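Local coordinates for protein alkaline phosphatase (Antarctic bacterium, PDB 2IUC) that probably hydrolyses phosphate monoesters as a zinc- and magnesium-dependent alkaline phosphatase, by way of a phosphoserine intermediate, at residues Gln30-Lys35 and Asp291-Val296; Ala45-Ile50 and Leu341-Ala346; Ser113-Ala118 and Ala139-His144; Leu150-Ala155 and Arg177-Asp182. One frame throughout, in Å; residues are numbered along the deposited sequence.

Contact 1 (Gln30-Lys35 and Asp291-Val296)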
loop_
_atom_site.group_PDB
_atom_site.type_symbol
_atom_site.label_atom_id
_atom_site.label_comp_id
_atom_site.label_asym_id
_atom_site.label_seq_id
_atom_site.Cartn_x
_atom_site.Cartn_y
_atom_site.Cartn_z
ATOM N N GLN B 30 -0.299 21.370 15.234
ATOM C CA GLN B 30 -1.652 21.921 15.633
ATOM C C GLN B 30 -2.683 21.732 14.488
ATOM O O GLN B 30 -2.917 22.670 13.662
ATOM C CB GLN B 30 -1.557 23.403 16.090
ATOM C CG GLN B 30 -2.910 24.096 16.550
ATOM C CD GLN B 30 -3.111 24.240 18.103
ATOM O OE1 GLN B 30 -2.680 23.376 18.894
ATOM N NE2 GLN B 30 -3.787 25.323 18.525
ATOM N N LEU B 31 -3.293 20.528 14.452
ATOM C CA LEU B 31 -4.268 20.172 13.412
ATOM C C LEU B 31 -5.665 20.807 13.635
ATOM O O LEU B 31 -5.973 21.305 14.710
ATOM C CB LEU B 31 -4.380 18.650 13.276
ATOM C CG LEU B 31 -3.069 17.856 12.996
ATOM C CD1 LEU B 31 -3.367 16.393 12.705
ATOM C CD2 LEU B 31 -2.212 18.440 11.843
ATOM N N LYS B 32 -6.485 20.765 12.602
ATOM C CA LYS B 32 -7.895 21.136 12.687
ATOM C C LYS B 32 -8.654 19.993 13.340
ATOM O O LYS B 32 -8.237 18.841 13.251
ATOM C CB LYS B 32 -8.481 21.375 11.281
ATOM C CG LYS B 32 -8.226 22.751 10.625
ATOM C CD LYS B 32 -9.364 23.075 9.642
ATOM C CE LYS B 32 -10.725 23.317 10.354
ATOM N NZ LYS B 32 -11.956 22.747 9.634
ATOM N N THR B 33 -9.782 20.326 13.977
ATOM C CA THR B 33 -10.593 19.372 14.727
ATOM C C THR B 33 -11.877 19.103 13.938
ATOM O O THR B 33 -12.594 20.036 13.679
ATOM C CB THR B 33 -10.934 19.976 16.143
ATOM O OG1 THR B 33 -9.726 20.053 16.945
ATOM C CG2 THR B 33 -11.941 19.107 16.876
ATOM N N PRO B 34 -12.136 17.843 13.522
ATOM C CA PRO B 34 -13.392 17.569 12.818
ATOM C C PRO B 34 -14.576 17.520 13.827
ATOM O O PRO B 34 -14.421 17.073 14.991
ATOM C CB PRO B 34 -13.184 16.201 12.191
ATOM C CG PRO B 34 -12.177 15.507 13.121
ATOM C CD PRO B 34 -11.363 16.632 13.790
ATOM N N LYS B 35 -15.723 18.023 13.373
ATOM C CA LYS B 35 -16.968 17.882 14.075
ATOM C C LYS B 35 -17.531 16.477 13.846
ATOM O O LYS B 35 -18.113 15.851 14.758
ATOM C CB LYS B 35 -17.964 18.941 13.494
ATOM C CG LYS B 35 -19.342 18.876 14.143
ATOM C CD LYS B 35 -20.288 19.986 13.635
ATOM C CE LYS B 35 -21.644 19.739 14.268
ATOM N NZ LYS B 35 -22.737 20.725 13.813
ATOM N N ASP B 291 -19.328 20.200 3.208
ATOM C CA ASP B 291 -19.289 20.435 4.663
ATOM C C ASP B 291 -18.085 21.150 5.257
ATOM O O ASP B 291 -18.254 22.097 6.051
ATOM C CB ASP B 291 -19.510 19.114 5.436
ATOM C CG ASP B 291 -19.666 19.327 6.974
ATOM O OD1 ASP B 291 -20.737 19.842 7.422
ATOM O OD2 ASP B 291 -18.734 18.970 7.749
ATOM N N GLY B 292 -16.880 20.643 4.996
ATOM C CA GLY B 292 -15.648 21.270 5.508
ATOM C C GLY B 292 -15.325 21.035 6.994
ATOM O O GLY B 292 -14.292 21.457 7.507
ATOM N N ASN B 293 -16.178 20.283 7.659
ATOM C CA ASN B 293 -15.993 19.959 9.054
ATOM C C ASN B 293 -16.018 18.449 9.339
ATOM O O ASN B 293 -16.245 18.050 10.460
ATOM C CB ASN B 293 -16.997 20.746 9.902
ATOM C CG ASN B 293 -16.355 21.204 11.175
ATOM O OD1 ASN B 293 -15.207 20.746 11.516
ATOM N ND2 ASN B 293 -17.045 22.101 11.919
ATOM N N THR B 294 -15.777 17.628 8.301
ATOM C CA THR B 294 -15.913 16.173 8.370
ATOM C C THR B 294 -14.637 15.427 7.980
ATOM O O THR B 294 -14.057 15.655 6.884
ATOM C CB THR B 294 -17.009 15.703 7.386
ATOM O OG1 THR B 294 -18.230 16.348 7.764
ATOM C CG2 THR B 294 -17.242 14.150 7.377
ATOM N N LEU B 295 -14.229 14.516 8.837
ATOM C CA LEU B 295 -13.012 13.664 8.526
ATOM C C LEU B 295 -13.532 12.390 7.939
ATOM O O LEU B 295 -14.421 11.751 8.526
ATOM C CB LEU B 295 -12.321 13.329 9.837
ATOM C CG LEU B 295 -11.249 12.233 9.811
ATOM C CD1 LEU B 295 -10.047 12.670 8.948
ATOM C CD2 LEU B 295 -10.881 12.104 11.282
ATOM N N VAL B 296 -12.997 11.995 6.802
ATOM C CA VAL B 296 -13.363 10.772 6.165
ATOM C C VAL B 296 -12.140 9.827 6.230
ATOM O O VAL B 296 -11.095 10.203 5.788
ATOM C CB VAL B 296 -13.719 10.995 4.696
ATOM C CG1 VAL B 296 -14.029 9.627 4.014
ATOM C CG2 VAL B 296 -14.973 11.965 4.543
#
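Asn293 and Lys35 meet through both backbone and side chain. Lys35 N donates to Asn293 O at 3.0 Å with an N-H...O angle of 135°, and a weak second bond runs from the same nitrogen to Asn293 OD1 at 3.3 Å, so one N-H is shared between a main-chain and a side-chain oxygen. The amide of Asn293 also lies against the Lys35 methylene, its CG 3.6 Å from Lys35 CB. From there the Lys35 chain runs extended, with CG anti to the backbone N (chi1 179°), and carries NZ away to a hydrogen bond with Asn246 O. Pro34 and Leu295 lie side by side and point the same way, Pro34 CB resting 3.8 Å from Leu295 CB. The loop 30-35 leads into strand 36-42, which pairs in parallel with strand 294-299 in the mixed central sheet of the alkaline phosphatase fold, so the contact marks where these neighbouring strands begin. Gly292, with positive phi, leaves helix 267-291, and Asp291 forms an Asx turn: OD2 accepts Asn293 N at 2.9 Å over one face of the carboxylate, while Thr294 OG1 approaches the opposite face at 2.7 Å. Val370 of helix 362-371 packs on both Pro34 and Leu295.

Contact 2 (Ala45-Ile50 and Leu341-Ala346); sequences AGLSQI and LIPVFA
Pro343 presents its ring as the central bump: its CG lies 3.9 Å from Leu47 CG and also 3.9 Å from Ile50 CD1, fitting the hollow between two side chains one helical turn apart. Leu47 slants across the proline, whereas the end of Ile50 comes head-on at the ring's CG. The CD1 of Ile50 has a second neighbour, Phe345 CE2 at 3.6 Å, and it arrives at the rim of that ring, in the ring plane. With CG1 beside the backbone N (chi1 -66°) and CD1 extended beyond it (chi2 171°), Ile50 projects its outermost methyl into the notch between Pro343 and Phe345. The fold explains the layout: helix 47-51 lies against strand 342-347, which runs antiparallel to both its neighbours, 294-299 and 68-73, in the mixed central sheet. At the start of the strand, Ile342 CD1 reaches Gly46 CA at 3.8 Å, at the N-cap of the helix. The Ile342 side chain lies about 5 Å from that of His302, a zinc ligand, so the packing borders the zinc site. A CB on Gly46 would run into Gln49 OE1, so the bare alpha carbon suits the site. Beside this apolar seam, a water accepts from Leu47 N at 2.8 Å and donates to Leu341 O at 2.9 Å. Tyr63 meets the Phe345 ring edge-to-face, and an apolar side chain of a neighbouring subunit packs on Leu47.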
loop_
_atom_site.group_PDB
_atom_site.type_symbol
_atom_site.label_atom_id
_atom_site.label_comp_id
_atom_site.label_asym_id
_atom_site.label_seq_id
_atom_site.Cartn_x
_atom_site.Cartn_y
_atom_site.Cartn_z
ATOM N N ALA B 45 -10.036 -5.963 1.554
ATOM C CA ALA B 45 -9.353 -5.231 0.478
ATOM C C ALA B 45 -7.903 -4.794 0.817
ATOM O O ALA B 45 -7.670 -3.742 1.509
ATOM C CB ALA B 45 -10.174 -3.984 -0.035
ATOM N N GLY B 46 -6.940 -5.534 0.244
ATOM C CA GLY B 46 -5.570 -5.026 0.206
ATOM C C GLY B 46 -5.297 -3.997 -0.873
ATOM O O GLY B 46 -6.242 -3.575 -1.660
ATOM N N LEU B 47 -4.044 -3.561 -0.975
ATOM C CA LEU B 47 -3.719 -2.624 -2.019
ATOM C C LEU B 47 -3.975 -3.222 -3.448
ATOM O O LEU B 47 -4.309 -2.484 -4.350
ATOM C CB LEU B 47 -2.276 -2.125 -1.897
ATOM C CG LEU B 47 -1.877 -0.675 -2.213
ATOM C CD1 LEU B 47 -0.437 -0.581 -2.582
ATOM C CD2 LEU B 47 -2.912 0.388 -2.942
ATOM N N SER B 48 -3.842 -4.536 -3.666
ATOM C CA SER B 48 -4.059 -5.053 -5.017
ATOM C C SER B 48 -5.560 -4.925 -5.347
ATOM O O SER B 48 -5.917 -4.547 -6.430
ATOM C CB SER B 48 -3.625 -6.522 -5.043
ATOM O OG SER B 48 -2.179 -6.650 -5.127
ATOM N N GLN B 49 -6.432 -5.241 -4.398
ATOM C CA GLN B 49 -7.912 -5.002 -4.556
ATOM C C GLN B 49 -8.271 -3.559 -4.840
ATOM O O GLN B 49 -9.024 -3.277 -5.786
ATOM C CB GLN B 49 -8.688 -5.465 -3.293
ATOM C CG GLN B 49 -8.769 -6.979 -3.165
ATOM C CD GLN B 49 -7.574 -7.563 -2.415
ATOM O OE1 GLN B 49 -6.560 -6.881 -2.141
ATOM N NE2 GLN B 49 -7.702 -8.811 -2.057
ATOM N N ILE B 50 -7.739 -2.624 -4.039
ATOM C CA ILE B 50 -7.913 -1.204 -4.329
ATOM C C ILE B 50 -7.441 -0.864 -5.751
ATOM O O ILE B 50 -8.048 -0.059 -6.467
ATOM C CB ILE B 50 -7.059 -0.359 -3.286
ATOM C CG1 ILE B 50 -7.644 -0.556 -1.863
ATOM C CG2 ILE B 50 -6.945 1.099 -3.696
ATOM C CD1 ILE B 50 -6.759 0.058 -0.747
ATOM N N LEU B 341 0.321 -5.462 5.384
ATOM C CA LEU B 341 -0.039 -4.151 5.907
ATOM C C LEU B 341 -1.141 -3.597 4.947
ATOM O O LEU B 341 -1.248 -3.949 3.744
ATOM C CB LEU B 341 1.134 -3.193 5.917
ATOM C CG LEU B 341 2.379 -3.380 6.778
ATOM C CD1 LEU B 341 3.364 -2.265 6.413
ATOM C CD2 LEU B 341 1.991 -3.115 8.136
ATOM N N ILE B 342 -1.971 -2.769 5.519
ATOM C CA ILE B 342 -3.195 -2.293 4.802
ATOM C C ILE B 342 -3.189 -0.773 4.753
ATOM O O ILE B 342 -2.860 -0.060 5.773
ATOM C CB ILE B 342 -4.512 -2.817 5.530
ATOM C CG1 ILE B 342 -4.734 -4.372 5.449
ATOM C CG2 ILE B 342 -5.732 -1.916 5.135
ATOM C CD1 ILE B 342 -4.997 -4.908 3.961
ATOM N N PRO B 343 -3.500 -0.228 3.578
ATOM C CA PRO B 343 -3.515 1.227 3.365
ATOM C C PRO B 343 -4.668 1.915 4.127
ATOM O O PRO B 343 -5.788 1.402 4.194
ATOM C CB PRO B 343 -3.724 1.368 1.838
ATOM C CG PRO B 343 -3.484 -0.023 1.289
ATOM C CD PRO B 343 -3.859 -0.981 2.344
ATOM N N VAL B 344 -4.370 3.049 4.702
ATOM C CA VAL B 344 -5.420 3.888 5.297
ATOM C C VAL B 344 -5.458 5.222 4.547
ATOM O O VAL B 344 -4.417 5.832 4.396
ATOM C CB VAL B 344 -4.961 4.257 6.727
ATOM C CG1 VAL B 344 -5.969 5.279 7.388
ATOM C CG2 VAL B 344 -4.768 2.966 7.566
ATOM N N PHE B 345 -6.630 5.716 4.172
ATOM C CA PHE B 345 -6.737 6.983 3.460
ATOM C C PHE B 345 -7.508 7.890 4.382
ATOM O O PHE B 345 -8.506 7.414 4.985
ATOM C CB PHE B 345 -7.548 6.813 2.156
ATOM C CG PHE B 345 -6.932 5.798 1.220
ATOM C CD1 PHE B 345 -5.929 6.179 0.339
ATOM C CD2 PHE B 345 -7.219 4.446 1.343
ATOM C CE1 PHE B 345 -5.334 5.235 -0.552
ATOM C CE2 PHE B 345 -6.601 3.501 0.440
ATOM C CZ PHE B 345 -5.663 3.962 -0.489
ATOM N N ALA B 346 -7.074 9.131 4.533
ATOM C CA ALA B 346 -7.841 10.180 5.288
ATOM C C ALA B 346 -7.919 11.588 4.620
ATOM O O ALA B 346 -6.921 12.094 4.069
ATOM C CB ALA B 346 -7.297 10.325 6.688
HETATM O O HOH W 1 -2.402 -4.331 1.138
#

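Contact 3 (Ser113-Ala118 and Ala139-His144); sequences SIVEIA and ASFYAH. With MG (magnesium ion), chain L.
Glu116 reaches across to His144, and its side chain can be followed outward from helix 114-120. From CB, CG sets off beside the backbone N, anti to the carbonyl carbon (chi1 -67°), and the chain then extends (chi2 162°) until CD lies 3.4 Å from His144 NE2. At the tip the two oxygens divide the work. OE2 accepts from His144 NE2 at 2.7 Å with a nearly straight N-H...O angle of 167°; the bond uses the syn side of the carboxylate, and OE2 lies in the imidazole plane. OE1 turns back to accept Ser113 N at 3.0 Å, while Ser113 OG accepts Glu116 N at 3.2 Å, which completes a capping box at the helix start. Without the carboxylate, as with an alanine here, His144 NE2 would probably lose its acceptor, half of the capping box would go and the imidazole could turn more easily. His144 ND1 is hydrogen-bonded to Gly103 O, so both ring nitrogens are engaged, while the backbone His144 O binds a magnesium ion at 2.4 Å, together with Glu153 and Asp157. Deeper in, Val115 CG2 lies 3.2 Å from Phe141 O, and Ile114 CG2 touches the edge of the Phe141 ring, 4.0 Å from Phe141 CD2. Helix 84-93 supports Phe141, helix 362-371 packs on Ile114, and helix 151-158 lies beyond Tyr142.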
loop_
_atom_site.group_PDB
_atom_site.type_symbol
_atom_site.label_atom_id
_atom_site.label_comp_id
_atom_site.label_asym_id
_atom_site.label_seq_id
_atom_site.Cartn_x
_atom_site.Cartn_y
_atom_site.Cartn_z
ATOM N N SER B 113 -16.584 1.279 23.391
ATOM C CA SER B 113 -16.363 1.463 21.955
ATOM C C SER B 113 -16.462 2.933 21.560
ATOM O O SER B 113 -16.962 3.795 22.345
ATOM C CB SER B 113 -17.374 0.620 21.190
ATOM O OG SER B 113 -18.597 1.328 21.210
ATOM N N ILE B 114 -15.978 3.233 20.364
ATOM C CA ILE B 114 -16.113 4.567 19.808
ATOM C C ILE B 114 -17.580 5.071 19.722
ATOM O O ILE B 114 -17.830 6.255 19.958
ATOM C CB ILE B 114 -15.336 4.735 18.471
ATOM C CG1 ILE B 114 -15.061 6.237 18.181
ATOM C CG2 ILE B 114 -16.003 4.000 17.321
ATOM C CD1 ILE B 114 -14.077 6.958 19.218
ATOM N N VAL B 115 -18.510 4.188 19.399
ATOM C CA VAL B 115 -19.957 4.491 19.382
ATOM C C VAL B 115 -20.506 4.833 20.811
ATOM O O VAL B 115 -21.360 5.713 20.958
ATOM C CB VAL B 115 -20.704 3.326 18.750
ATOM C CG1 VAL B 115 -22.249 3.327 19.004
ATOM C CG2 VAL B 115 -20.354 3.280 17.203
ATOM N N GLU B 116 -20.026 4.117 21.831
ATOM C CA GLU B 116 -20.385 4.400 23.230
ATOM C C GLU B 116 -19.801 5.738 23.713
ATOM O O GLU B 116 -20.480 6.457 24.462
ATOM C CB GLU B 116 -20.028 3.218 24.184
ATOM C CG GLU B 116 -20.892 1.982 23.884
ATOM C CD GLU B 116 -20.354 0.629 24.440
ATOM O OE1 GLU B 116 -19.134 0.498 24.741
ATOM O OE2 GLU B 116 -21.175 -0.315 24.577
ATOM N N ILE B 117 -18.571 6.056 23.292
ATOM C CA ILE B 117 -17.913 7.383 23.491
ATOM C C ILE B 117 -18.686 8.487 22.697
ATOM O O ILE B 117 -19.018 9.504 23.270
ATOM C CB ILE B 117 -16.443 7.342 23.074
ATOM C CG1 ILE B 117 -15.716 6.273 23.995
ATOM C CG2 ILE B 117 -15.760 8.815 23.035
ATOM C CD1 ILE B 117 -14.282 6.080 23.587
ATOM N N ALA B 118 -19.030 8.213 21.428
ATOM C CA ALA B 118 -19.807 9.173 20.630
ATOM C C ALA B 118 -21.115 9.580 21.380
ATOM O O ALA B 118 -21.367 10.784 21.585
ATOM C CB ALA B 118 -20.110 8.625 19.194
ATOM N N ALA B 139 -21.084 -5.521 13.715
ATOM C CA ALA B 139 -21.315 -5.939 15.078
ATOM C C ALA B 139 -20.292 -5.312 16.025
ATOM O O ALA B 139 -20.662 -4.983 17.172
ATOM C CB ALA B 139 -21.275 -7.394 15.191
ATOM N N SER B 140 -19.024 -5.155 15.583
ATOM C CA SER B 140 -18.011 -4.713 16.521
ATOM C C SER B 140 -18.203 -3.286 16.976
ATOM O O SER B 140 -17.607 -2.856 17.959
ATOM C CB SER B 140 -16.599 -4.870 15.908
ATOM O OG SER B 140 -16.384 -6.253 15.666
ATOM N N PHE B 141 -19.059 -2.549 16.261
ATOM C CA PHE B 141 -19.330 -1.172 16.600
ATOM C C PHE B 141 -20.557 -0.903 17.483
ATOM O O PHE B 141 -20.732 0.194 17.898
ATOM C CB PHE B 141 -19.447 -0.354 15.275
ATOM C CG PHE B 141 -18.122 -0.096 14.621
ATOM C CD1 PHE B 141 -17.604 -1.039 13.679
ATOM C CD2 PHE B 141 -17.399 1.063 14.931
ATOM C CE1 PHE B 141 -16.320 -0.869 13.128
ATOM C CE2 PHE B 141 -16.119 1.292 14.318
ATOM C CZ PHE B 141 -15.595 0.306 13.413
ATOM N N TYR B 142 -21.398 -1.879 17.750
ATOM C CA TYR B 142 -22.553 -1.686 18.685
ATOM C C TYR B 142 -22.771 -2.830 19.674
ATOM O O TYR B 142 -23.621 -2.698 20.501
ATOM C CB TYR B 142 -23.868 -1.439 17.872
ATOM C CG TYR B 142 -24.318 -2.655 17.034
ATOM C CD1 TYR B 142 -24.995 -3.753 17.641
ATOM C CD2 TYR B 142 -24.102 -2.695 15.657
ATOM C CE1 TYR B 142 -25.466 -4.872 16.855
ATOM C CE2 TYR B 142 -24.541 -3.805 14.874
ATOM C CZ TYR B 142 -25.208 -4.894 15.502
ATOM O OH TYR B 142 -25.635 -5.994 14.739
ATOM N N ALA B 143 -22.035 -3.968 19.548
ATOM C CA ALA B 143 -22.247 -5.162 20.367
ATOM C C ALA B 143 -20.976 -5.573 21.174
ATOM O O ALA B 143 -19.872 -5.106 20.893
ATOM C CB ALA B 143 -22.708 -6.355 19.474
ATOM N N HIS B 144 -21.142 -6.505 22.116
ATOM C CA HIS B 144 -20.028 -7.057 22.899
ATOM C C HIS B 144 -20.379 -8.493 23.051
ATOM O O HIS B 144 -21.352 -8.804 23.739
ATOM C CB HIS B 144 -19.934 -6.384 24.287
ATOM C CG HIS B 144 -19.796 -4.907 24.210
ATOM N ND1 HIS B 144 -18.593 -4.287 23.928
ATOM C CD2 HIS B 144 -20.726 -3.923 24.288
ATOM C CE1 HIS B 144 -18.785 -2.980 23.893
ATOM N NE2 HIS B 144 -20.067 -2.736 24.112
HETATM MG MG MG L . -23.603 -8.890 24.524
HETATM O O HOH W 2 -20.555 -0.522 21.100
HETATM O O HOH W 3 -23.312 -6.880 25.690
HETATM O O HOH W 4 -22.444 -9.501 26.532
#

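Contact 4 (Leu150-Ala155 and Arg177-Asp182); sequences LEEEIA and RSDSKD. Unlike the reference sequence in segment 177-182: Ser178 (reference Lys), Ser180 (reference Lys). With MG (magnesium ion), chain L.
Arg177 NH1 donates to Glu152 O at 2.8 Å, and Ser178 N to Glu152 OE2, also at 2.8 Å, so one residue of helix 151-158 takes bonds through its backbone and its side chain. The partners lie at the start of a type I beta turn, Arg177 to Ser180, in the loop joining helix 172-175 to helix 183-189. The Ser178 N bond is nearly straight (168°) and meets the syn side of the carboxylate. A weak second bond reaches Glu152 O from Arg177 NH2. On its other flank the guanidinium grips Asp179 side-on in a salt bridge, NE to OD1 at 2.9 Å and NH2 to OD2 at 3.1 Å; OD1 also accepts Lys181 N, making an Asx turn. A leucine in place of Arg177 would probably leave the Asp179 carboxylate without its charged mate and take both side-chain donors from Glu152 O. The bend at chi3 (60°) of Arg177 helps turn the guanidinium toward the helix, and Tyr173 O takes a further bond from NH1. Glu153, pointing away from the turn, binds magnesium through OE2. In the packing, Glu152 CB lies over one guanidinium face, and Ala155 CB approaches its edge, 3.7 Å from Arg177 NH1.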
loop_
_atom_site.group_PDB
_atom_site.type_symbol
_atom_site.label_atom_id
_atom_site.label_comp_id
_atom_site.label_asym_id
_atom_site.label_seq_id
_atom_site.Cartn_x
_atom_site.Cartn_y
_atom_site.Cartn_z
ATOM N N LEU B 150 -22.219 -15.665 17.581
ATOM C CA LEU B 150 -23.373 -15.423 18.440
ATOM C C LEU B 150 -24.249 -14.288 17.863
ATOM O O LEU B 150 -24.490 -13.298 18.566
ATOM C CB LEU B 150 -22.942 -15.082 19.891
ATOM C CG LEU B 150 -21.935 -16.036 20.594
ATOM C CD1 LEU B 150 -21.582 -15.555 22.030
ATOM C CD2 LEU B 150 -22.404 -17.567 20.553
ATOM N N GLU B 151 -24.722 -14.470 16.619
ATOM C CA GLU B 151 -25.431 -13.400 15.908
ATOM C C GLU B 151 -26.790 -13.030 16.516
ATOM O O GLU B 151 -27.233 -11.882 16.425
ATOM C CB GLU B 151 -25.539 -13.767 14.412
ATOM C CG GLU B 151 -24.193 -13.352 13.679
ATOM C CD GLU B 151 -24.185 -13.654 12.181
ATOM O OE1 GLU B 151 -24.275 -12.673 11.350
ATOM O OE2 GLU B 151 -24.015 -14.870 11.892
ATOM N N GLU B 152 -27.445 -14.011 17.139
ATOM C CA GLU B 152 -28.726 -13.714 17.852
ATOM C C GLU B 152 -28.440 -12.863 19.106
ATOM O O GLU B 152 -29.178 -11.892 19.395
ATOM C CB GLU B 152 -29.493 -14.993 18.156
ATOM C CG GLU B 152 -30.079 -15.600 16.895
ATOM C CD GLU B 152 -31.034 -16.772 17.203
ATOM O OE1 GLU B 152 -31.551 -16.912 18.371
ATOM O OE2 GLU B 152 -31.251 -17.574 16.263
ATOM N N GLU B 153 -27.315 -13.121 19.769
ATOM C CA GLU B 153 -26.956 -12.209 20.946
ATOM C C GLU B 153 -26.584 -10.825 20.459
ATOM O O GLU B 153 -26.919 -9.811 21.076
ATOM C CB GLU B 153 -25.750 -12.749 21.746
ATOM C CG GLU B 153 -25.296 -11.772 22.813
ATOM C CD GLU B 153 -23.965 -12.188 23.435
ATOM O OE1 GLU B 153 -23.465 -13.282 23.097
ATOM O OE2 GLU B 153 -23.394 -11.410 24.215
ATOM N N ILE B 154 -25.881 -10.789 19.307
ATOM C CA ILE B 154 -25.510 -9.523 18.686
ATOM C C ILE B 154 -26.742 -8.689 18.298
ATOM O O ILE B 154 -26.807 -7.508 18.622
ATOM C CB ILE B 154 -24.500 -9.683 17.475
ATOM C CG1 ILE B 154 -23.064 -10.086 17.959
ATOM C CG2 ILE B 154 -24.514 -8.459 16.648
ATOM C CD1 ILE B 154 -22.315 -10.849 16.786
ATOM N N ALA B 155 -27.704 -9.275 17.586
ATOM C CA ALA B 155 -28.968 -8.562 17.362
ATOM C C ALA B 155 -29.636 -8.015 18.651
ATOM O O ALA B 155 -30.113 -6.837 18.690
ATOM C CB ALA B 155 -29.937 -9.510 16.574
ATOM N N ARG B 177 -35.537 -16.250 14.955
ATOM C CA ARG B 177 -34.561 -16.679 15.970
ATOM C C ARG B 177 -34.815 -18.054 16.622
ATOM O O ARG B 177 -35.974 -18.412 16.928
ATOM C CB ARG B 177 -34.535 -15.647 17.093
ATOM C CG ARG B 177 -34.163 -14.279 16.658
ATOM C CD ARG B 177 -34.416 -13.214 17.708
ATOM N NE ARG B 177 -33.674 -13.430 18.973
ATOM C CZ ARG B 177 -32.455 -12.966 19.282
ATOM N NH1 ARG B 177 -31.801 -12.150 18.441
ATOM N NH2 ARG B 177 -31.917 -13.260 20.477
ATOM N N SER B 178 -33.735 -18.811 16.888
ATOM C CA SER B 178 -33.820 -20.095 17.598
ATOM C C SER B 178 -34.476 -19.930 18.949
ATOM O O SER B 178 -35.050 -20.885 19.482
ATOM C CB SER B 178 -32.436 -20.736 17.759
ATOM O OG SER B 178 -31.934 -21.181 16.498
ATOM N N ASP B 179 -34.397 -18.747 19.540
ATOM C CA ASP B 179 -35.101 -18.520 20.791
ATOM C C ASP B 179 -36.499 -17.868 20.604
ATOM O O ASP B 179 -37.051 -17.297 21.558
ATOM C CB ASP B 179 -34.241 -17.720 21.771
ATOM C CG ASP B 179 -34.051 -16.252 21.356
ATOM O OD1 ASP B 179 -34.660 -15.801 20.342
ATOM O OD2 ASP B 179 -33.293 -15.532 22.057
ATOM N N SER B 180 -37.035 -17.932 19.383
ATOM C CA SER B 180 -38.356 -17.357 19.043
ATOM C C SER B 180 -38.659 -16.024 19.764
ATOM O O SER B 180 -39.814 -15.718 19.991
ATOM C CB SER B 180 -39.493 -18.354 19.383
ATOM O OG SER B 180 -39.249 -19.692 18.948
ATOM N N LYS B 181 -37.672 -15.239 20.159
ATOM C CA LYS B 181 -37.986 -13.887 20.664
ATOM C C LYS B 181 -38.200 -12.893 19.494
ATOM O O LYS B 181 -37.694 -13.087 18.367
ATOM C CB LYS B 181 -36.924 -13.338 21.625
ATOM C CG LYS B 181 -36.690 -14.162 22.853
ATOM C CD LYS B 181 -35.826 -13.405 23.912
ATOM C CE LYS B 181 -35.259 -14.407 24.961
ATOM N NZ LYS B 181 -34.387 -13.732 25.975
ATOM N N ASP B 182 -38.960 -11.832 19.766
ATOM C CA ASP B 182 -39.188 -10.816 18.742
ATOM C C ASP B 182 -38.372 -9.592 19.082
ATOM O O ASP B 182 -38.798 -8.747 19.894
ATOM C CB ASP B 182 -40.672 -10.441 18.608
ATOM C CG ASP B 182 -40.895 -9.365 17.515
ATOM O OD1 ASP B 182 -39.903 -8.960 16.852
ATOM O OD2 ASP B 182 -42.053 -8.930 17.311
HETATM MG MG MG L . -23.603 -8.890 24.524
HETATM O O HOH W 3 -23.312 -6.880 25.690
HETATM O O HOH W 4 -22.444 -9.501 26.532
#

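How the contacts relate
Contact 2 is wholly buried and mainly apolar, contact 3 is buried yet polar at its metal-side end, and contacts 1 and 4 are only partly buried: contact 1 is held by neutral backbone and amide bonds, contact 4 by carboxylate and guanidinium groups. Contacts 1 and 2 share the central sheet through adjacent strands 294-299 and 342-347, and they touch where Ala346 CB packs near Val296 O and Leu295 CD1. Contacts 3 and 4 follow each other along the chain and meet at one magnesium ion, to which 139-144 gives a backbone oxygen and 150-155 a carboxylate; Ile154 also packs against Ala139 and Ala143. Contact 4 lies on the opposite side of the chain's centre from contacts 1 and 2.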